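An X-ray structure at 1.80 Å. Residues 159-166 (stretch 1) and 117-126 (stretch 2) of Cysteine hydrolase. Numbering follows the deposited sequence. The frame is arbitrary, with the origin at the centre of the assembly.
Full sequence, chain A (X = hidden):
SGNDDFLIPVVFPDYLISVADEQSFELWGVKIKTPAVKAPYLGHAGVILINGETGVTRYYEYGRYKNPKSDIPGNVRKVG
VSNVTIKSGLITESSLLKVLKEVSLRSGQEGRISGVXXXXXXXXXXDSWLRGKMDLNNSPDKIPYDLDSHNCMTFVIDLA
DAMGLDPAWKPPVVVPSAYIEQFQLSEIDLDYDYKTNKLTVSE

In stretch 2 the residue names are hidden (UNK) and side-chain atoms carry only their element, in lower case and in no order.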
ATOM      1  N   LEU A 159      -6.669  -0.791   6.768  1.00 21.34           N
ATOM      2  CA  LEU A 159      -7.292  -1.559   5.688  1.00 22.38           C
ATOM      3  C   LEU A 159      -7.149  -3.054   5.932  1.00 22.13           C
ATOM      4  O   LEU A 159      -8.115  -3.819   5.805  1.00 22.69           O
ATOM      5  CB  LEU A 159      -6.661  -1.191   4.341  1.00 21.43           C
ATOM      6  CG  LEU A 159      -7.069  -2.047   3.136  1.00 23.37           C
ATOM      7  CD1 LEU A 159      -8.541  -1.922   2.815  1.00 25.89           C
ATOM      8  CD2 LEU A 159      -6.222  -1.663   1.935  1.00 21.91           C
ATOM      9  N   ALA A 160      -5.930  -3.497   6.241  1.00 23.50           N
ATOM     10  CA  ALA A 160      -5.698  -4.924   6.424  1.00 24.24           C
ATOM     11  C   ALA A 160      -6.481  -5.439   7.619  1.00 24.59           C
ATOM     12  O   ALA A 160      -7.106  -6.506   7.548  1.00 24.70           O
ATOM     13  CB  ALA A 160      -4.201  -5.194   6.583  1.00 25.28           C
ATOM     14  N   ASP A 161      -6.504  -4.663   8.708  1.00 22.89           N
ATOM     15  CA  ASP A 161      -7.352  -5.001   9.852  1.00 27.48           C
ATOM     16  C   ASP A 161      -8.806  -5.151   9.421  1.00 29.46           C
ATOM     17  O   ASP A 161      -9.491  -6.105   9.811  1.00 28.72           O
ATOM     18  CB  ASP A 161      -7.240  -3.920  10.935  1.00 58.41           C
ATOM     19  CG  ASP A 161      -6.294  -4.304  12.076  1.00 75.80           C
ATOM     20  OD1 ASP A 161      -6.572  -5.295  12.791  1.00 78.11           O
ATOM     21  OD2 ASP A 161      -5.279  -3.599  12.262  1.00 75.52           O
ATOM     22  N   ALA A 162      -9.294  -4.201   8.614  1.00 25.31           N
ATOM     23  CA  ALA A 162     -10.691  -4.209   8.198  1.00 26.63           C
ATOM     24  C   ALA A 162     -11.006  -5.405   7.309  1.00 25.43           C
ATOM     25  O   ALA A 162     -12.153  -5.866   7.282  1.00 32.67           O
ATOM     26  CB  ALA A 162     -11.037  -2.899   7.480  1.00 26.00           C
ATOM     27  N   MET A 163     -10.013  -5.929   6.593  1.00 25.96           N
ATOM     28  CA  MET A 163     -10.245  -7.083   5.737  1.00 27.86           C
ATOM     29  C   MET A 163     -10.236  -8.393   6.519  1.00 34.16           C
ATOM     30  O   MET A 163     -10.440  -9.455   5.919  1.00 35.01           O
ATOM     31  CB  MET A 163      -9.195  -7.145   4.617  1.00 26.05           C
ATOM     32  CG  MET A 163      -9.179  -5.958   3.639  1.00 30.20           C
ATOM     33  SD  MET A 163     -10.745  -5.671   2.773  1.00 28.44           S
ATOM     34  CE  MET A 163     -11.363  -4.304   3.761  1.00 26.82           C
ATOM     35  N   GLY A 164      -9.986  -8.342   7.827  1.00 27.78           N
ATOM     36  CA  GLY A 164      -9.828  -9.549   8.615  1.00 31.38           C
ATOM     37  C   GLY A 164      -8.492 -10.239   8.459  1.00 27.45           C
ATOM     38  O   GLY A 164      -8.383 -11.435   8.759  1.00 26.02           O
ATOM     39  N   LEU A 165      -7.463  -9.525   8.020  1.00 25.80           N
ATOM     40  CA  LEU A 165      -6.175 -10.135   7.724  1.00 26.66           C
ATOM     41  C   LEU A 165      -5.218 -10.140   8.911  1.00 30.62           C
ATOM     42  O   LEU A 165      -4.107 -10.667   8.789  1.00 29.40           O
ATOM     43  CB  LEU A 165      -5.528  -9.427   6.535  1.00 28.68           C
ATOM     44  CG  LEU A 165      -6.323  -9.477   5.228  1.00 30.86           C
ATOM     45  CD1 LEU A 165      -5.644  -8.614   4.163  1.00 26.84           C
ATOM     46  CD2 LEU A 165      -6.488 -10.919   4.742  1.00 35.99           C
ATOM     47  N   ASP A 166      -5.621  -9.584  10.047  1.00 29.48           N
ATOM     48  CA  ASP A 166      -4.833  -9.621  11.275  1.00 29.51           C
ATOM     49  C   ASP A 166      -3.389  -9.157  11.049  1.00 27.89           C
ATOM     50  O   ASP A 166      -2.447  -9.937  11.232  1.00 30.48           O
ATOM     51  CB  ASP A 166      -4.862 -11.008  11.894  1.00 35.80           C
ATOM     52  CG  ASP A 166      -4.253 -11.036  13.287  1.00 47.39           C
ATOM     53  OD1 ASP A 166      -4.290  -9.995  13.983  1.00 49.96           O
ATOM     54  OD2 ASP A 166      -3.720 -12.092  13.684  1.00 53.31           O
ATOM     55  N   UNK A 117       2.994  -9.838   1.072  1.00 23.09           N
ATOM     56  CA  UNK A 117       1.964 -10.306   0.155  1.00 23.12           C
ATOM     57  C   UNK A 117       0.921 -11.048   0.972  1.00 27.00           C
ATOM     58  O   UNK A 117       1.201 -12.108   1.541  1.00 24.60           O
ATOM     59  c   UNK A 117       1.454 -11.623  -1.893  1.00 26.41           C
ATOM     60  c   UNK A 117       3.663 -10.446  -1.704  1.00 26.84           C
ATOM     61  c   UNK A 117       2.546 -11.195  -0.950  1.00 27.15           C
ATOM     62  N   UNK A 118      -0.289 -10.499   1.021  1.00 22.59           N
ATOM     63  CA  UNK A 118      -1.384 -11.047   1.806  1.00 21.32           C
ATOM     64  C   UNK A 118      -2.443 -11.588   0.864  1.00 24.21           C
ATOM     65  O   UNK A 118      -2.657 -11.043  -0.219  1.00 27.82           O
ATOM     66  c   UNK A 118      -1.045  -9.091   3.483  1.00 26.53           C
ATOM     67  c   UNK A 118      -0.218  -9.943   4.445  1.00 28.52           C
ATOM     68  c   UNK A 118      -2.008  -9.970   2.700  1.00 23.35           C
ATOM     69  c   UNK A 118      -1.812  -8.017   4.204  1.00 23.86           C
ATOM     70  N   UNK A 119      -3.123 -12.647   1.290  1.00 20.33           N
ATOM     71  CA  UNK A 119      -4.082 -13.328   0.430  1.00 25.88           C
ATOM     72  C   UNK A 119      -5.411 -13.539   1.143  1.00 22.12           C
ATOM     73  O   UNK A 119      -5.448 -13.847   2.337  1.00 25.00           O
ATOM     74  c   UNK A 119      -2.322 -13.847  -2.114  1.00 24.92           C
ATOM     75  c   UNK A 119      -3.536 -14.692  -0.036  1.00 26.99           C
ATOM     76  n   UNK A 119      -3.803 -16.023  -4.684  1.00 29.65           N
ATOM     77  n   UNK A 119      -1.746 -16.128  -3.691  1.00 29.52           N
ATOM     78  c   UNK A 119      -2.211 -14.615  -0.798  1.00 24.56           C
ATOM     79  c   UNK A 119      -2.924 -15.538  -3.819  1.00 31.79           C
ATOM     80  n   UNK A 119      -3.228 -14.467  -3.083  1.00 26.84           N
ATOM     81  N   UNK A 120      -6.492 -13.445   0.384  1.00 23.75           N
ATOM     82  CA  UNK A 120      -7.812 -13.719   0.913  1.00 28.29           C
ATOM     83  C   UNK A 120      -8.851 -13.340  -0.118  1.00 29.60           C
ATOM     84  O   UNK A 120      -8.529 -12.889  -1.220  1.00 29.21           O
ATOM     85  N   UNK A 121     -10.116 -13.542   0.253  1.00 27.37           N
ATOM     86  CA  UNK A 121     -11.236 -13.150  -0.601  1.00 29.92           C
ATOM     87  C   UNK A 121     -11.733 -11.805  -0.097  1.00 31.57           C
ATOM     88  O   UNK A 121     -12.474 -11.741   0.886  1.00 33.99           O
ATOM     89  c   UNK A 121     -11.605 -15.471  -2.620  1.00 47.33           C
ATOM     90  c   UNK A 121     -12.342 -14.201  -0.586  1.00 29.24           C
ATOM     91  c   UNK A 121     -11.913 -15.560  -1.130  1.00 40.52           C
ATOM     92  n   UNK A 121     -11.235 -17.935  -2.242  1.00 54.09           N
ATOM     93  c   UNK A 121     -11.153 -16.802  -3.200  1.00 48.56           C
ATOM     94  N   UNK A 122     -11.317 -10.718  -0.758  1.00 26.95           N
ATOM     95  CA  UNK A 122     -11.670  -9.407  -0.232  1.00 24.28           C
ATOM     96  C   UNK A 122     -11.641  -8.278  -1.254  1.00 24.42           C
ATOM     97  O   UNK A 122     -11.731  -7.113  -0.860  1.00 25.99           O
ATOM     98  c   UNK A 122      -6.592  -9.627   0.054  1.00 24.50           C
ATOM     99  c   UNK A 122      -8.544 -10.145   1.358  1.00 24.40           C
ATOM    100  c   UNK A 122     -10.740  -9.041   0.932  1.00 23.18           C
ATOM    101  c   UNK A 122      -9.290  -9.243   0.631  1.00 27.21           C
ATOM    102  c   UNK A 122      -7.199 -10.345   1.066  1.00 24.97           C
ATOM    103  c   UNK A 122      -7.330  -8.727  -0.683  1.00 25.77           C
ATOM    104  c   UNK A 122      -8.666  -8.527  -0.386  1.00 28.18           C
ATOM    105  N   UNK A 123     -11.508  -8.584  -2.552  1.00 23.20           N
ATOM    106  CA  UNK A 123     -11.277  -7.511  -3.516  1.00 23.95           C
ATOM    107  C   UNK A 123     -12.376  -6.452  -3.464  1.00 28.98           C
ATOM    108  O   UNK A 123     -12.085  -5.254  -3.371  1.00 27.31           O
ATOM    109  c   UNK A 123     -10.922  -6.970  -5.957  1.00 26.32           C
ATOM    110  c   UNK A 123     -11.994  -6.360  -6.586  1.00 27.10           C
ATOM    111  c   UNK A 123      -9.639  -6.527  -6.252  1.00 22.82           C
ATOM    112  c   UNK A 123     -10.509  -4.925  -7.798  1.00 28.86           C
ATOM    113  c   UNK A 123     -11.145  -8.055  -4.937  1.00 27.45           C
ATOM    114  c   UNK A 123     -11.789  -5.347  -7.506  1.00 32.02           C
ATOM    115  c   UNK A 123      -9.431  -5.512  -7.177  1.00 24.87           C
ATOM    116  N   UNK A 124     -13.644  -6.861  -3.569  1.00 22.68           N
ATOM    117  CA  UNK A 124     -14.701  -5.850  -3.627  1.00 25.91           C
ATOM    118  C   UNK A 124     -14.811  -5.093  -2.309  1.00 21.80           C
ATOM    119  O   UNK A 124     -15.064  -3.880  -2.303  1.00 29.25           O
ATOM    120  o   UNK A 124     -16.546  -7.291  -2.953  1.00 46.63           O
ATOM    121  c   UNK A 124     -16.042  -6.487  -4.000  1.00 31.71           C
ATOM    122  N   UNK A 125     -14.599  -5.778  -1.185  1.00 21.69           N
ATOM    123  CA  UNK A 125     -14.651  -5.096   0.105  1.00 25.51           C
ATOM    124  C   UNK A 125     -13.502  -4.109   0.265  1.00 25.88           C
ATOM    125  O   UNK A 125     -13.685  -3.013   0.812  1.00 23.50           O
ATOM    126  c   UNK A 125     -15.878  -6.985   1.318  1.00 25.48           C
ATOM    127  o   UNK A 125     -16.781  -9.019   0.504  1.00 35.79           O
ATOM    128  o   UNK A 125     -14.821  -8.403  -0.294  1.00 27.42           O
ATOM    129  c   UNK A 125     -14.627  -6.113   1.235  1.00 25.22           C
ATOM    130  c   UNK A 125     -15.818  -8.224   0.446  1.00 34.00           C
ATOM    131  N   UNK A 126     -12.301  -4.493  -0.173  1.00 22.15           N
ATOM    132  CA  UNK A 126     -11.162  -3.582  -0.082  1.00 24.74           C
ATOM    133  C   UNK A 126     -11.351  -2.381  -0.994  1.00 24.03           C
ATOM    134  O   UNK A 126     -11.070  -1.237  -0.601  1.00 22.06           O
ATOM    135  c   UNK A 126      -9.870  -4.318  -0.440  1.00 24.43           C
TER

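Position 117 carries three side-chain carbons, one bonded to CA and bearing the other two; they lie out of reach of stretch 1. This fork at the first carbon identifies Val117, a beta-branched residue at home in extended backbone.

At 118 there are four carbons, forked at the second, and the CA-to-CB bond points toward stretch 1. One terminal carbon lies 3.9 Å from Leu165 CD1 and 4.4 Å from Ala160 CB. The residue is Leu118, whose flexible apolar fork suits a buried strand position facing other aliphatic groups.

Position 119 has three carbons, a nitrogen, then a carbon carrying two more nitrogens, a guanidinium. Its CA-to-CB bond points away from stretch 1, as alternation along a strand would suggest, though the backbone O of 119 lies 3.9 Å from Leu165 CD2. This is Arg119, whose charged end is hydrogen-bonded elsewhere in the structure.

Position 120 has no side-chain atoms, so it is Gly120. A CB on Gly120 would point toward stretch 1, 3.6 Å from Leu165 CD2, and would clash with a ring carbon of 122.

Position 121 has four carbons in a row ending in nitrogen: Lys121. Its CA-to-CB bond points away, and the exposed setting easily accommodates a long charged chain.

Position 122 shows one carbon and a six-carbon ring without oxygen. A ring carbon of 122 lies 3.8 Å from Leu165 CD2, and CB of 122 lies 3.8 Å from Met163 SD. This is Phe122, and the near ring atom is CE2; the broad apolar ring fills a buried site beside Met163 and Leu165. Met163 SD lies 5.3 Å from the centroid of the Phe122 ring, in an oblique sulfur-aromatic approach. The residue also occupies the N-cap position, and Phe122 O accepts a hydrogen bond from the N of 126 (2.8 Å).

Position 123 has the same carbon count and ring, but its CA-to-CB bond points away and it touches nothing of stretch 1. It is Phe123, partly exposed; nothing in this contact calls for the ring.

Position 124 has one carbon and one oxygen: Ser124, small, polar and exposed on the helix.

Position 125 has three carbons, the third carrying two oxygens, and its CB lies 4.2 Å from Met163 SD. It is Glu125, whose aliphatic CB can pack near the sulfur while the carboxylate end leads away and stays exposed.

Position 126 has a single side-chain carbon, CB, 3.6 Å from Met163 SD and 4.3 Å from Leu159 CD1. It is Ala126, a small methyl that fits this buried, helical position.

The contact is apolar packing, with no hydrogen bonds between the stretches. Met163 reaches Phe122, Glu125 and Ala126, while Leu165 packs against Leu118 and Phe122. Between them Gly164, with positive phi, belongs to a Schellman motif that ends the helix, and the CA-to-CB bonds of Met163 and Leu165 both point toward stretch 2.

Stretch 2 (117-126) VLRGKFFSEA
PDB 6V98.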